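Local coordinates for protein ykuJ (Bacillus subtilis, PDB 2FFG) that is of unknown function, a small alpha+beta protein of the DUF1797 family in which two helices pack on a four-stranded antiparallel sheet, at residues Cys37-Phe42 / Gln46-Thr51. Residues are numbered along the deposited sequence; the frame is centred on the assembly and turned at random.
Sequences CSVKYF and QTFELT
Tyr-41 and Phe-48 pair across the central hairpin of the antiparallel sheet, strands 34-42 and 47-54, at a non-hydrogen-bonded position. From CB of Tyr-41, CG stands anti to the backbone N (chi1 180°), which swings the ring across the neighbouring strand and brings CG near Thr-47 O. Tyr-41 CD1 comes closer, 3.2 Å from Thr-47 O. It also sits above the centre of the Phe-48 ring, 3.7 Å from Phe-48 CZ; the pair is edge-to-face, the edge of Tyr-41 turned toward the face of Phe-48, with planes at 54°. Next, Tyr-41 CE1 lies against the carbonyl group of Gln-46 and CZ near Gln-46 CA, and at the tip Tyr-41 OH is 3.1 Å from Gln-46 CA. That OH also makes a weak hydrogen bond to Glu-19 of helix 3-21. Phe-48 is wedged from a second direction, since Val-39 CG2 sits in the plane of its ring, 3.7 Å from Phe-48 CD2. Further along the same face, Leu-50 CD1 meets Cys-37 SG at 3.9 Å. On the reverse face Phe-42 turns a ring edge to Glu-49, Phe-42 CE1 3.6 Å from Glu-49 CB. Lys-40 is fully extended, and its amine leads away from the 46-51 segment. Between the faces, Ser-38 with Thr-51 and Lys-40 with Glu-49 exchange paired backbone bonds; near the turn, Thr-47 N to Phe-42 O weakens to 3.5 Å. The chemistry is thus two-sided: aromatic and aliphatic groups serve the core under helices 3-21 and 67-79, while the other face is mostly polar, with Phe-42 its aromatic exception, and Lys-40 and Glu-49 probably attract each other there without forming a salt bridge.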
ATOM      1  N   CYS A  37       2.299   6.138  13.179  1.00 19.86           N
ATOM      2  CA  CYS A  37       1.714   4.913  13.712  1.00 19.95           C
ATOM      3  C   CYS A  37       1.662   3.763  12.690  1.00 21.31           C
ATOM      4  O   CYS A  37       1.838   3.957  11.489  1.00 20.32           O
ATOM      5  CB  CYS A  37       0.295   5.196  14.232  1.00 20.53           C
ATOM      6  SG  CYS A  37      -0.913   5.646  12.947  1.00 21.26           S
ATOM      7  N   SER A  38       1.445   2.552  13.185  1.00 25.33           N
ATOM      8  CA  SER A  38       1.320   1.397  12.318  1.00 26.31           C
ATOM      9  C   SER A  38       0.095   0.610  12.779  1.00 27.63           C
ATOM     10  O   SER A  38      -0.274   0.636  13.957  1.00 26.76           O
ATOM     11  CB  SER A  38       2.563   0.524  12.393  1.00 28.06           C
ATOM     12  OG  SER A  38       2.718  -0.023  13.685  1.00 35.60           O
ATOM     13  N   VAL A  39      -0.557  -0.065  11.844  1.00 24.68           N
ATOM     14  CA  VAL A  39      -1.722  -0.850  12.194  1.00 25.76           C
ATOM     15  C   VAL A  39      -1.525  -2.282  11.721  1.00 25.04           C
ATOM     16  O   VAL A  39      -1.055  -2.524  10.615  1.00 23.87           O
ATOM     17  CB  VAL A  39      -3.019  -0.254  11.571  1.00 34.34           C
ATOM     18  CG1 VAL A  39      -2.868  -0.138  10.066  1.00 36.37           C
ATOM     19  CG2 VAL A  39      -4.224  -1.133  11.913  1.00 34.14           C
ATOM     20  N   LYS A  40      -1.867  -3.225  12.582  1.00 24.37           N
ATOM     21  CA  LYS A  40      -1.742  -4.634  12.255  1.00 25.27           C
ATOM     22  C   LYS A  40      -3.127  -5.270  12.330  1.00 26.35           C
ATOM     23  O   LYS A  40      -3.890  -5.034  13.278  1.00 25.40           O
ATOM     24  CB  LYS A  40      -0.789  -5.305  13.240  1.00 36.57           C
ATOM     25  CG  LYS A  40      -0.383  -6.712  12.873  1.00 41.00           C
ATOM     26  CD  LYS A  40       0.769  -7.176  13.759  1.00 44.57           C
ATOM     27  CE  LYS A  40       1.291  -8.537  13.330  1.00 47.11           C
ATOM     28  NZ  LYS A  40       2.454  -8.969  14.153  1.00 49.19           N
ATOM     29  N   TYR A  41      -3.470  -6.047  11.314  1.00 27.87           N
ATOM     30  CA  TYR A  41      -4.762  -6.709  11.285  1.00 30.54           C
ATOM     31  C   TYR A  41      -4.636  -8.177  11.636  1.00 33.19           C
ATOM     32  O   TYR A  41      -3.906  -8.913  10.970  1.00 33.16           O
ATOM     33  CB  TYR A  41      -5.409  -6.588   9.904  1.00 32.22           C
ATOM     34  CG  TYR A  41      -6.755  -7.269   9.836  1.00 31.97           C
ATOM     35  CD1 TYR A  41      -7.855  -6.731  10.500  1.00 31.90           C
ATOM     36  CD2 TYR A  41      -6.928  -8.460   9.134  1.00 32.56           C
ATOM     37  CE1 TYR A  41      -9.100  -7.353  10.469  1.00 32.58           C
ATOM     38  CE2 TYR A  41      -8.177  -9.102   9.095  1.00 34.48           C
ATOM     39  CZ  TYR A  41      -9.259  -8.537   9.766  1.00 34.92           C
ATOM     40  OH  TYR A  41     -10.496  -9.143   9.728  1.00 33.76           O
ATOM     41  N   PHE A  42      -5.340  -8.601  12.684  1.00 28.28           N
ATOM     42  CA  PHE A  42      -5.320 -10.001  13.094  1.00 32.31           C
ATOM     43  C   PHE A  42      -6.639 -10.645  12.696  1.00 34.34           C
ATOM     44  O   PHE A  42      -7.688 -10.262  13.201  1.00 34.31           O
ATOM     45  CB  PHE A  42      -5.143 -10.129  14.608  1.00 42.21           C
ATOM     46  CG  PHE A  42      -3.843  -9.586  15.116  1.00 44.17           C
ATOM     47  CD1 PHE A  42      -3.665  -8.220  15.302  1.00 44.68           C
ATOM     48  CD2 PHE A  42      -2.786 -10.439  15.398  1.00 44.85           C
ATOM     49  CE1 PHE A  42      -2.448  -7.715  15.759  1.00 46.53           C
ATOM     50  CE2 PHE A  42      -1.566  -9.944  15.856  1.00 45.69           C
ATOM     51  CZ  PHE A  42      -1.398  -8.583  16.036  1.00 46.85           C
ATOM     52  N   GLN A  46     -11.622 -10.004  13.676  1.00 63.16           N
ATOM     53  CA  GLN A  46     -11.605  -9.056  12.572  1.00 60.66           C
ATOM     54  C   GLN A  46     -11.118  -7.759  13.201  1.00 57.87           C
ATOM     55  O   GLN A  46     -11.651  -6.684  12.924  1.00 59.46           O
ATOM     56  CB  GLN A  46     -13.021  -8.884  12.014  1.00 61.65           C
ATOM     57  CG  GLN A  46     -13.767 -10.203  11.792  1.00 63.38           C
ATOM     58  CD  GLN A  46     -13.362 -10.907  10.508  1.00 65.08           C
ATOM     59  OE1 GLN A  46     -13.740 -10.483   9.417  1.00 66.87           O
ATOM     60  NE2 GLN A  46     -12.588 -11.981  10.632  1.00 63.05           N
ATOM     61  N   THR A  47     -10.085  -7.871  14.036  1.00 41.39           N
ATOM     62  CA  THR A  47      -9.546  -6.726  14.760  1.00 36.92           C
ATOM     63  C   THR A  47      -8.250  -6.086  14.280  1.00 33.87           C
ATOM     64  O   THR A  47      -7.394  -6.712  13.658  1.00 32.49           O
ATOM     65  CB  THR A  47      -9.340  -7.069  16.245  1.00 39.03           C
ATOM     66  OG1 THR A  47      -8.275  -8.021  16.371  1.00 36.86           O
ATOM     67  CG2 THR A  47     -10.622  -7.649  16.843  1.00 38.96           C
ATOM     68  N   PHE A  48      -8.118  -4.813  14.609  1.00 37.11           N
ATOM     69  CA  PHE A  48      -6.944  -4.047  14.256  1.00 35.48           C
ATOM     70  C   PHE A  48      -6.210  -3.683  15.530  1.00 34.19           C
ATOM     71  O   PHE A  48      -6.828  -3.425  16.564  1.00 34.14           O
ATOM     72  CB  PHE A  48      -7.337  -2.763  13.537  1.00 27.48           C
ATOM     73  CG  PHE A  48      -8.050  -2.988  12.238  1.00 29.26           C
ATOM     74  CD1 PHE A  48      -9.380  -3.388  12.217  1.00 28.87           C
ATOM     75  CD2 PHE A  48      -7.387  -2.813  11.031  1.00 28.91           C
ATOM     76  CE1 PHE A  48     -10.039  -3.609  11.012  1.00 29.12           C
ATOM     77  CE2 PHE A  48      -8.037  -3.032   9.821  1.00 26.42           C
ATOM     78  CZ  PHE A  48      -9.357  -3.430   9.810  1.00 26.65           C
ATOM     79  N   GLU A  49      -4.888  -3.695  15.461  1.00 27.24           N
ATOM     80  CA  GLU A  49      -4.075  -3.308  16.599  1.00 26.24           C
ATOM     81  C   GLU A  49      -3.288  -2.074  16.168  1.00 24.69           C
ATOM     82  O   GLU A  49      -2.470  -2.129  15.252  1.00 23.92           O
ATOM     83  CB  GLU A  49      -3.117  -4.423  16.993  1.00 37.35           C
ATOM     84  CG  GLU A  49      -2.285  -4.075  18.212  1.00 41.61           C
ATOM     85  CD  GLU A  49      -1.222  -5.108  18.504  1.00 43.84           C
ATOM     86  OE1 GLU A  49      -0.334  -5.309  17.644  1.00 48.77           O
ATOM     87  OE2 GLU A  49      -1.272  -5.717  19.589  1.00 44.34           O
ATOM     88  N   LEU A  50      -3.567  -0.952  16.812  1.00 27.28           N
ATOM     89  CA  LEU A  50      -2.882   0.283  16.487  1.00 25.67           C
ATOM     90  C   LEU A  50      -1.718   0.544  17.446  1.00 23.61           C
ATOM     91  O   LEU A  50      -1.878   0.512  18.664  1.00 21.80           O
ATOM     92  CB  LEU A  50      -3.863   1.445  16.542  1.00 26.98           C
ATOM     93  CG  LEU A  50      -3.311   2.829  16.198  1.00 28.88           C
ATOM     94  CD1 LEU A  50      -3.144   2.977  14.694  1.00 26.84           C
ATOM     95  CD2 LEU A  50      -4.264   3.886  16.720  1.00 29.96           C
ATOM     96  N   THR A  51      -0.549   0.788  16.873  1.00 23.94           N
ATOM     97  CA  THR A  51       0.655   1.079  17.635  1.00 21.52           C
ATOM     98  C   THR A  51       1.019   2.544  17.389  1.00 21.68           C
ATOM     99  O   THR A  51       1.198   2.966  16.245  1.00 19.67           O
ATOM    100  CB  THR A  51       1.799   0.151  17.193  1.00 20.90           C
ATOM    101  OG1 THR A  51       1.438  -1.203  17.495  1.00 20.45           O
ATOM    102  CG2 THR A  51       3.083   0.493  17.914  1.00 18.09           C
TER